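Local coordinates for protein pectate lyase (Erwinia chrysanthemi, PDB 1RU4) that cleaves pectate (polygalacturonate) by beta-elimination, and is built as a parallel beta-helix, at residues 5-10 with 86-91; 70-75 with 108-113; 131-136 with 156-161. All coordinates share one frame; numbering follows the deposited sequence.

Contact 1 (5-10 with 86-91); sequences SDLTSG and AANCGR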
loop_
_atom_site.group_PDB
_atom_site.type_symbol
_atom_site.label_atom_id
_atom_site.label_comp_id
_atom_site.label_asym_id
_atom_site.label_seq_id
_atom_site.Cartn_x
_atom_site.Cartn_y
_atom_site.Cartn_z
ATOM N N SER A 5 -14.208 18.977 -9.425
ATOM C CA SER A 5 -14.927 19.584 -10.546
ATOM C C SER A 5 -14.830 18.776 -11.844
ATOM O O SER A 5 -15.468 19.116 -12.841
ATOM C CB SER A 5 -14.434 21.014 -10.786
ATOM O OG SER A 5 -13.086 21.028 -11.227
ATOM N N ASP A 6 -14.036 17.709 -11.822
ATOM C CA ASP A 6 -13.830 16.863 -12.993
ATOM C C ASP A 6 -14.703 15.613 -12.914
ATOM O O ASP A 6 -14.446 14.718 -12.107
ATOM C CB ASP A 6 -12.350 16.465 -13.081
ATOM C CG ASP A 6 -11.980 15.809 -14.406
ATOM O OD1 ASP A 6 -12.872 15.484 -15.215
ATOM O OD2 ASP A 6 -10.771 15.620 -14.632
ATOM N N LEU A 7 -15.712 15.546 -13.781
ATOM C CA LEU A 7 -16.632 14.409 -13.821
ATOM C C LEU A 7 -15.909 13.065 -13.867
ATOM O O LEU A 7 -16.210 12.172 -13.075
ATOM C CB LEU A 7 -17.568 14.522 -15.030
ATOM C CG LEU A 7 -18.524 13.348 -15.274
ATOM C CD1 LEU A 7 -19.558 13.270 -14.162
ATOM C CD2 LEU A 7 -19.210 13.509 -16.621
ATOM N N THR A 8 -14.947 12.936 -14.779
ATOM C CA THR A 8 -14.227 11.678 -14.972
ATOM C C THR A 8 -12.974 11.513 -14.116
ATOM O O THR A 8 -12.153 10.629 -14.375
ATOM C CB THR A 8 -13.851 11.463 -16.447
ATOM O OG1 THR A 8 -12.952 12.497 -16.867
ATOM C CG2 THR A 8 -15.098 11.479 -17.328
ATOM N N SER A 9 -12.809 12.386 -13.126
ATOM C CA SER A 9 -11.717 12.270 -12.166
ATOM C C SER A 9 -10.320 12.172 -12.791
ATOM O O SER A 9 -9.493 11.368 -12.358
ATOM C CB SER A 9 -11.976 11.067 -11.254
ATOM O OG SER A 9 -13.259 11.164 -10.660
ATOM N N GLY A 10 -10.072 12.985 -13.815
ATOM C CA GLY A 10 -8.765 13.014 -14.453
ATOM C C GLY A 10 -8.558 12.052 -15.610
ATOM O O GLY A 10 -7.515 12.083 -16.267
ATOM N N ALA A 86 -14.639 6.278 -9.422
ATOM C CA ALA A 86 -15.703 7.052 -8.797
ATOM C C ALA A 86 -15.675 8.454 -9.402
ATOM O O ALA A 86 -14.607 9.051 -9.555
ATOM C CB ALA A 86 -15.497 7.113 -7.290
ATOM N N ALA A 87 -16.851 8.966 -9.748
ATOM C CA ALA A 87 -16.976 10.274 -10.391
ATOM C C ALA A 87 -16.612 11.455 -9.499
ATOM O O ALA A 87 -16.722 11.380 -8.275
ATOM C CB ALA A 87 -18.389 10.452 -10.927
ATOM N N ASN A 88 -16.188 12.547 -10.136
ATOM C CA ASN A 88 -15.869 13.801 -9.452
ATOM C C ASN A 88 -14.928 13.633 -8.262
ATOM O O ASN A 88 -15.062 14.319 -7.246
ATOM C CB ASN A 88 -17.161 14.502 -9.019
ATOM C CG ASN A 88 -17.963 15.016 -10.196
ATOM O OD1 ASN A 88 -17.758 16.140 -10.656
ATOM N ND2 ASN A 88 -18.870 14.190 -10.700
ATOM N N CYS A 89 -13.976 12.714 -8.403
ATOM C CA CYS A 89 -13.009 12.409 -7.355
ATOM C C CYS A 89 -13.637 12.076 -6.004
ATOM O O CYS A 89 -13.080 12.372 -4.943
ATOM C CB CYS A 89 -11.956 13.517 -7.260
ATOM S SG CYS A 89 -10.869 13.426 -8.718
ATOM N N GLY A 90 -14.804 11.438 -6.073
ATOM C CA GLY A 90 -15.481 10.954 -4.885
ATOM C C GLY A 90 -14.981 9.561 -4.533
ATOM O O GLY A 90 -13.901 9.148 -4.975
ATOM N N ARG A 91 -15.775 8.827 -3.758
ATOM C CA ARG A 91 -15.400 7.482 -3.318
ATOM C C ARG A 91 -16.496 6.467 -3.624
ATOM O O ARG A 91 -17.674 6.730 -3.377
ATOM C CB ARG A 91 -15.153 7.466 -1.804
ATOM C CG ARG A 91 -14.243 8.567 -1.281
ATOM C CD ARG A 91 -12.835 8.440 -1.821
ATOM N NE ARG A 91 -12.128 7.276 -1.296
ATOM C CZ ARG A 91 -10.911 6.910 -1.689
ATOM N NH1 ARG A 91 -10.276 7.616 -2.613
ATOM N NH2 ARG A 91 -10.323 5.851 -1.149
#
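Ser9 reaches into the loop 86-91 and is the chief polar link between the two segments. Ser9 CB sits 3.6 Å from Cys89 SG. From there OG lies beside the backbone N of its own residue and anti to the carbonyl carbon (chi1 -54°), which turns the hydroxyl in among the backbone groups of the loop. Ser9 OG gives its proton to Ala86 O at 2.7 Å, lying in the carbonyl plane. The same Ser9 OG accepts from Cys89 N at 2.8 Å, with an N-H...O angle of 161°. One hydroxyl therefore joins the end of the strand 82-86 to the residue three places on, and acts as both donor and acceptor.

The neighbouring backbone adds a second link. Asn88 N donates to Leu7 O at 3.0 Å, with an N-H...O angle of 168°. Asn88 CA makes a CH...O contact of 3.1 Å with Asp6 O.

The segment 86-91 is the loop between strands 82-86 and 92-95 of the right-handed parallel beta-helix. The segment 5-10 leads into the first strand, 16-19. It folds as a type I beta turn from Asp6 to Ser9, closed by Ser9 N to Asp6 O. The Asp6 carboxylate braces this turn: Asp6 OD2 accepts from Gly10 N at 2.8 Å, met from above the carboxylate plane, and OD1 takes a weak bond from Thr8 N.

Cys89 is tied to Cys3 by a disulfide, which fixes the N-terminal segment to this loop covalently. The Leu7 side chain makes the apolar part of the contact. Leu7 CD1 is 4.4 Å from Ala87 CB, a loose apolar contact, and both side chains also touch Leu52 of strand 50-53.

Contact 2 (70-75 with 108-113); sequences ITFNKS and YGFYVT
Phe72 pushes the edge of its ring at the face of Phe110. Phe72 CE1 is the bump: it seats on the Phe110 ring 3.5 Å from Phe110 CG, over the face but toward the rim. Phe72 CG lies beside its backbone N (chi1 -64°), with the ring edge toward Phe110. The ring centroids of Phe72 and Phe110 are 4.8 Å apart and the planes meet at 54°, an inclined edge-to-face pair. Phe72 CD1 fits against Val112 CG2 at 4.3 Å. Ile70, Phe72, Phe110 and Val112 share the inward face of the sheet, and Phe94, Trp117 and Phe119 continue the aromatic packing in the core of the beta-helix.

Thr71 and Tyr111 lie side by side on the other face, with Thr71 OG1 at the edge of the tyrosine ring. That ring is packed between Tyr108 on one face and Thr113 CG2, over the centre of the other.

Strands 70-72 and 110-112 pair in parallel on successive turns of the beta-helix. The backbone bonds run alternately: Ile70 N to Gly109 O, Tyr111 N to Ile70 O, Phe72 N to Tyr111 O. Thr113 N closes the series on Phe72 O. The chemistry is thus divided: phenylalanine and aliphatic groups fill the inside, Thr71 and the stacked tyrosine make the outer face, and a water bridges Asn73 O and Thr113 OG1 at the strand end.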
loop_
_atom_site.group_PDB
_atom_site.type_symbol
_atom_site.label_atom_id
_atom_site.label_comp_id
_atom_site.label_asym_id
_atom_site.label_seq_id
_atom_site.Cartn_x
_atom_site.Cartn_y
_atom_site.Cartn_z
ATOM N N ILE A 70 -15.870 -10.735 -7.080
ATOM C CA ILE A 70 -16.070 -10.184 -8.417
ATOM C C ILE A 70 -14.757 -10.406 -9.165
ATOM O O ILE A 70 -13.698 -9.953 -8.721
ATOM C CB ILE A 70 -16.391 -8.672 -8.396
ATOM C CG1 ILE A 70 -17.710 -8.422 -7.663
ATOM C CG2 ILE A 70 -16.478 -8.135 -9.830
ATOM C CD1 ILE A 70 -18.070 -6.948 -7.535
ATOM N N THR A 71 -14.825 -11.134 -10.275
ATOM C CA THR A 71 -13.639 -11.433 -11.072
ATOM C C THR A 71 -13.466 -10.465 -12.240
ATOM O O THR A 71 -14.396 -10.226 -13.013
ATOM C CB THR A 71 -13.673 -12.880 -11.616
ATOM O OG1 THR A 71 -13.648 -13.805 -10.522
ATOM C CG2 THR A 71 -12.474 -13.151 -12.523
ATOM N N PHE A 72 -12.265 -9.905 -12.346
ATOM C CA PHE A 72 -11.909 -9.006 -13.437
ATOM C C PHE A 72 -10.987 -9.773 -14.384
ATOM O O PHE A 72 -9.763 -9.735 -14.242
ATOM C CB PHE A 72 -11.204 -7.759 -12.887
ATOM C CG PHE A 72 -12.075 -6.912 -11.997
ATOM C CD1 PHE A 72 -12.363 -7.313 -10.695
ATOM C CD2 PHE A 72 -12.624 -5.722 -12.467
ATOM C CE1 PHE A 72 -13.186 -6.542 -9.877
ATOM C CE2 PHE A 72 -13.449 -4.943 -11.654
ATOM C CZ PHE A 72 -13.730 -5.355 -10.357
ATOM N N ASN A 73 -11.584 -10.499 -15.328
ATOM C CA ASN A 73 -10.808 -11.333 -16.243
ATOM C C ASN A 73 -10.588 -10.724 -17.622
ATOM O O ASN A 73 -9.700 -11.154 -18.357
ATOM C CB ASN A 73 -11.439 -12.722 -16.376
ATOM C CG ASN A 73 -12.804 -12.684 -17.023
ATOM O OD1 ASN A 73 -13.680 -11.928 -16.606
ATOM N ND2 ASN A 73 -12.990 -13.500 -18.058
ATOM N N LYS A 74 -11.410 -9.743 -17.985
ATOM C CA LYS A 74 -11.226 -9.034 -19.249
ATOM C C LYS A 74 -9.945 -8.207 -19.167
ATOM O O LYS A 74 -9.433 -7.951 -18.074
ATOM C CB LYS A 74 -12.434 -8.140 -19.544
ATOM C CG LYS A 74 -13.694 -8.929 -19.856
ATOM C CD LYS A 74 -14.930 -8.047 -19.954
ATOM C CE LYS A 74 -14.876 -7.103 -21.137
ATOM N NZ LYS A 74 -16.202 -6.452 -21.336
ATOM N N SER A 75 -9.403 -7.829 -20.318
ATOM C CA SER A 75 -8.163 -7.062 -20.342
ATOM C C SER A 75 -8.243 -5.794 -21.177
ATOM O O SER A 75 -8.928 -5.748 -22.203
ATOM C CB SER A 75 -7.004 -7.919 -20.865
ATOM O OG SER A 75 -6.682 -8.973 -19.974
ATOM N N TYR A 108 -11.936 -13.624 -2.462
ATOM C CA TYR A 108 -11.376 -12.283 -2.573
ATOM C C TYR A 108 -12.511 -11.305 -2.859
ATOM O O TYR A 108 -13.619 -11.716 -3.210
ATOM C CB TYR A 108 -10.373 -12.225 -3.730
ATOM C CG TYR A 108 -9.454 -13.421 -3.825
ATOM C CD1 TYR A 108 -9.378 -14.172 -4.998
ATOM C CD2 TYR A 108 -8.667 -13.810 -2.741
ATOM C CE1 TYR A 108 -8.544 -15.279 -5.091
ATOM C CE2 TYR A 108 -7.826 -14.920 -2.824
ATOM C CZ TYR A 108 -7.771 -15.648 -4.004
ATOM O OH TYR A 108 -6.944 -16.746 -4.101
ATOM N N GLY A 109 -12.246 -10.018 -2.667
ATOM C CA GLY A 109 -13.207 -9.004 -3.063
ATOM C C GLY A 109 -13.083 -8.849 -4.570
ATOM O O GLY A 109 -13.966 -9.268 -5.328
ATOM N N PHE A 110 -11.971 -8.257 -5.001
ATOM C CA PHE A 110 -11.649 -8.121 -6.423
ATOM C C PHE A 110 -10.584 -9.156 -6.795
ATOM O O PHE A 110 -9.486 -9.145 -6.243
ATOM C CB PHE A 110 -11.083 -6.726 -6.732
ATOM C CG PHE A 110 -12.101 -5.612 -6.708
ATOM C CD1 PHE A 110 -13.429 -5.842 -6.356
ATOM C CD2 PHE A 110 -11.714 -4.317 -7.045
ATOM C CE1 PHE A 110 -14.354 -4.796 -6.341
ATOM C CE2 PHE A 110 -12.629 -3.266 -7.033
ATOM C CZ PHE A 110 -13.952 -3.505 -6.681
ATOM N N TYR A 111 -10.911 -10.054 -7.721
ATOM C CA TYR A 111 -9.946 -11.034 -8.214
ATOM C C TYR A 111 -9.540 -10.572 -9.612
ATOM O O TYR A 111 -10.301 -10.716 -10.570
ATOM C CB TYR A 111 -10.586 -12.427 -8.259
ATOM C CG TYR A 111 -9.669 -13.569 -8.663
ATOM C CD1 TYR A 111 -10.185 -14.696 -9.302
ATOM C CD2 TYR A 111 -8.300 -13.543 -8.382
ATOM C CE1 TYR A 111 -9.370 -15.770 -9.649
ATOM C CE2 TYR A 111 -7.471 -14.620 -8.729
ATOM C CZ TYR A 111 -8.018 -15.728 -9.360
ATOM O OH TYR A 111 -7.221 -16.799 -9.706
ATOM N N VAL A 112 -8.361 -9.964 -9.710
ATOM C CA VAL A 112 -7.899 -9.390 -10.972
ATOM C C VAL A 112 -6.957 -10.331 -11.718
ATOM O O VAL A 112 -5.773 -10.427 -11.398
ATOM C CB VAL A 112 -7.210 -8.018 -10.739
ATOM C CG1 VAL A 112 -6.846 -7.365 -12.068
ATOM C CG2 VAL A 112 -8.123 -7.099 -9.934
ATOM N N THR A 113 -7.501 -11.037 -12.707
ATOM C CA THR A 113 -6.719 -11.979 -13.503
ATOM C C THR A 113 -6.324 -11.386 -14.851
ATOM O O THR A 113 -5.378 -11.852 -15.491
ATOM C CB THR A 113 -7.490 -13.294 -13.746
ATOM O OG1 THR A 113 -8.657 -13.031 -14.538
ATOM C CG2 THR A 113 -7.913 -13.912 -12.428
HETATM O O HOH W 1 -7.876 -13.118 -17.475
#

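Contact 3 (131-136 with 156-161); sequences GAYVIG and INNGGS
Tyr133 OH donates to Asn158 OD1 at 2.7 Å, the shortest polar bond between the two segments. The donor lies in the carbonyl plane, and OD1 in turn lies at the edge of the tyrosine ring, near its plane. The ring and amide planes are 35° apart. The ring is carried out to the turn because CG is anti to the backbone N (chi1 -164°). Asn157 CB also packs near the hydroxyl, 3.5 Å from Tyr133 OH.

Residues Asn157 to Gly160 form a type I' beta turn at the end of strand 154-156. Gly160 N bonds to Asn157 O across it, and Asn157 OD1 accepts from Asn158 N. The Asn157 side chain is held further by Glu155, Gln190 and Lys191, so both the oxygen and the nitrogen of its amide have partners.

Strand 132-134 pairs in parallel with strand 154-156 on the next coil of the beta-helix. Asn157 N donates to Val134 O at 3.1 Å, and Val134 CB meets Ile156 CG1 on the inward face at 4.3 Å. Beyond the strand, Ile135 CG2 packs on Asn158 CB at 3.8 Å. Gly160 CA makes CA-H...O contacts of 3.3 Å with both Ile135 O and Gly136 O.

Water reaches the carbonyls Ile135 O and Asn158 O, and Gly159 O weakly. The chemistry implies a turn held at its tip by a phenol-amide bond and at its base by strand pairing, with solvent close to its carbonyls.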
loop_
_atom_site.group_PDB
_atom_site.type_symbol
_atom_site.label_atom_id
_atom_site.label_comp_id
_atom_site.label_asym_id
_atom_site.label_seq_id
_atom_site.Cartn_x
_atom_site.Cartn_y
_atom_site.Cartn_z
ATOM N N GLY A 131 -8.768 -8.485 0.147
ATOM C CA GLY A 131 -9.586 -7.440 -0.447
ATOM C C GLY A 131 -9.471 -7.484 -1.958
ATOM O O GLY A 131 -10.472 -7.553 -2.675
ATOM N N ALA A 132 -8.232 -7.451 -2.437
ATOM C CA ALA A 132 -7.941 -7.576 -3.856
ATOM C C ALA A 132 -6.794 -8.567 -4.008
ATOM O O ALA A 132 -5.826 -8.523 -3.252
ATOM C CB ALA A 132 -7.554 -6.223 -4.444
ATOM N N TYR A 133 -6.936 -9.489 -4.954
ATOM C CA TYR A 133 -5.910 -10.489 -5.229
ATOM C C TYR A 133 -5.582 -10.373 -6.713
ATOM O O TYR A 133 -6.424 -10.647 -7.574
ATOM C CB TYR A 133 -6.430 -11.890 -4.892
ATOM C CG TYR A 133 -5.355 -12.952 -4.781
ATOM C CD1 TYR A 133 -4.759 -13.240 -3.554
ATOM C CD2 TYR A 133 -4.954 -13.690 -5.895
ATOM C CE1 TYR A 133 -3.795 -14.236 -3.435
ATOM C CE2 TYR A 133 -3.985 -14.689 -5.787
ATOM C CZ TYR A 133 -3.413 -14.956 -4.553
ATOM O OH TYR A 133 -2.468 -15.953 -4.434
ATOM N N VAL A 134 -4.351 -9.963 -7.000
ATOM C CA VAL A 134 -3.945 -9.646 -8.363
ATOM C C VAL A 134 -2.929 -10.620 -8.952
ATOM O O VAL A 134 -1.796 -10.703 -8.478
ATOM C CB VAL A 134 -3.348 -8.218 -8.423
ATOM C CG1 VAL A 134 -3.072 -7.810 -9.862
ATOM C CG2 VAL A 134 -4.283 -7.226 -7.743
ATOM N N ILE A 135 -3.337 -11.346 -9.992
ATOM C CA ILE A 135 -2.417 -12.233 -10.705
ATOM C C ILE A 135 -2.186 -11.747 -12.136
ATOM O O ILE A 135 -1.322 -12.269 -12.846
ATOM C CB ILE A 135 -2.884 -13.719 -10.705
ATOM C CG1 ILE A 135 -4.150 -13.904 -11.543
ATOM C CG2 ILE A 135 -3.107 -14.198 -9.277
ATOM C CD1 ILE A 135 -4.568 -15.360 -11.689
ATOM N N GLY A 136 -2.965 -10.746 -12.543
ATOM C CA GLY A 136 -2.797 -10.129 -13.848
ATOM C C GLY A 136 -1.651 -9.130 -13.846
ATOM O O GLY A 136 -1.011 -8.910 -12.816
ATOM N N ILE A 156 -0.422 -9.274 -4.454
ATOM C CA ILE A 156 0.006 -9.552 -5.826
ATOM C C ILE A 156 0.770 -10.869 -5.745
ATOM O O ILE A 156 1.683 -11.017 -4.932
ATOM C CB ILE A 156 0.926 -8.445 -6.386
ATOM C CG1 ILE A 156 0.237 -7.080 -6.277
ATOM C CG2 ILE A 156 1.259 -8.741 -7.845
ATOM C CD1 ILE A 156 1.119 -5.912 -6.648
ATOM N N ASN A 157 0.381 -11.835 -6.572
ATOM C CA ASN A 157 0.952 -13.175 -6.483
ATOM C C ASN A 157 0.760 -13.916 -7.805
ATOM O O ASN A 157 0.232 -13.359 -8.769
ATOM C CB ASN A 157 0.240 -13.938 -5.352
ATOM C CG ASN A 157 1.149 -14.908 -4.614
ATOM O OD1 ASN A 157 2.041 -15.523 -5.199
ATOM N ND2 ASN A 157 0.902 -15.069 -3.320
ATOM N N ASN A 158 1.253 -15.151 -7.851
ATOM C CA ASN A 158 1.068 -16.057 -8.987
ATOM C C ASN A 158 1.299 -15.440 -10.370
ATOM O O ASN A 158 0.450 -15.548 -11.262
ATOM C CB ASN A 158 -0.323 -16.698 -8.912
ATOM C CG ASN A 158 -0.600 -17.326 -7.559
ATOM O OD1 ASN A 158 -1.402 -16.814 -6.777
ATOM N ND2 ASN A 158 0.082 -18.426 -7.266
ATOM N N GLY A 159 2.441 -14.777 -10.533
ATOM C CA GLY A 159 2.805 -14.218 -11.824
ATOM C C GLY A 159 2.444 -12.767 -12.089
ATOM O O GLY A 159 2.882 -12.204 -13.095
ATOM N N GLY A 160 1.649 -12.161 -11.208
ATOM C CA GLY A 160 1.257 -10.771 -11.392
ATOM C C GLY A 160 2.465 -9.861 -11.495
ATOM O O GLY A 160 3.296 -9.830 -10.588
ATOM N N SER A 161 2.557 -9.108 -12.589
ATOM C CA SER A 161 3.731 -8.276 -12.838
ATOM C C SER A 161 3.416 -6.865 -13.325
ATOM O O SER A 161 2.347 -6.608 -13.880
ATOM C CB SER A 161 4.650 -8.966 -13.855
ATOM O OG SER A 161 4.015 -9.092 -15.115
HETATM O O HOH W 2 -0.859 -14.982 -13.864
HETATM O O HOH W 3 0.298 -11.960 -14.988
#

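Overall arrangement
From the N terminus, the chain first lays down segment 5-10, then the early strands and segment 70-75, before 86-91 closes contact 1. Contact 2 opens inside that loop and closes after it, at 108-113, so contacts 1 and 2 cross. Contact 3 follows both in series; 19 residues, including strands 140-142 and 145-147, lie between its segments. Contact 1 joins the N-terminal segment to a loop of the beta-helix. Contacts 2 and 3 belong to one parallel sheet, in which neighbouring strands 110-112 and 132-134 probably bond directly, through Phe110 with Gly131 and Tyr133. Contact 1 stands apart, its centre about 23 Å from that of contact 2 and about 26 Å from that of contact 3.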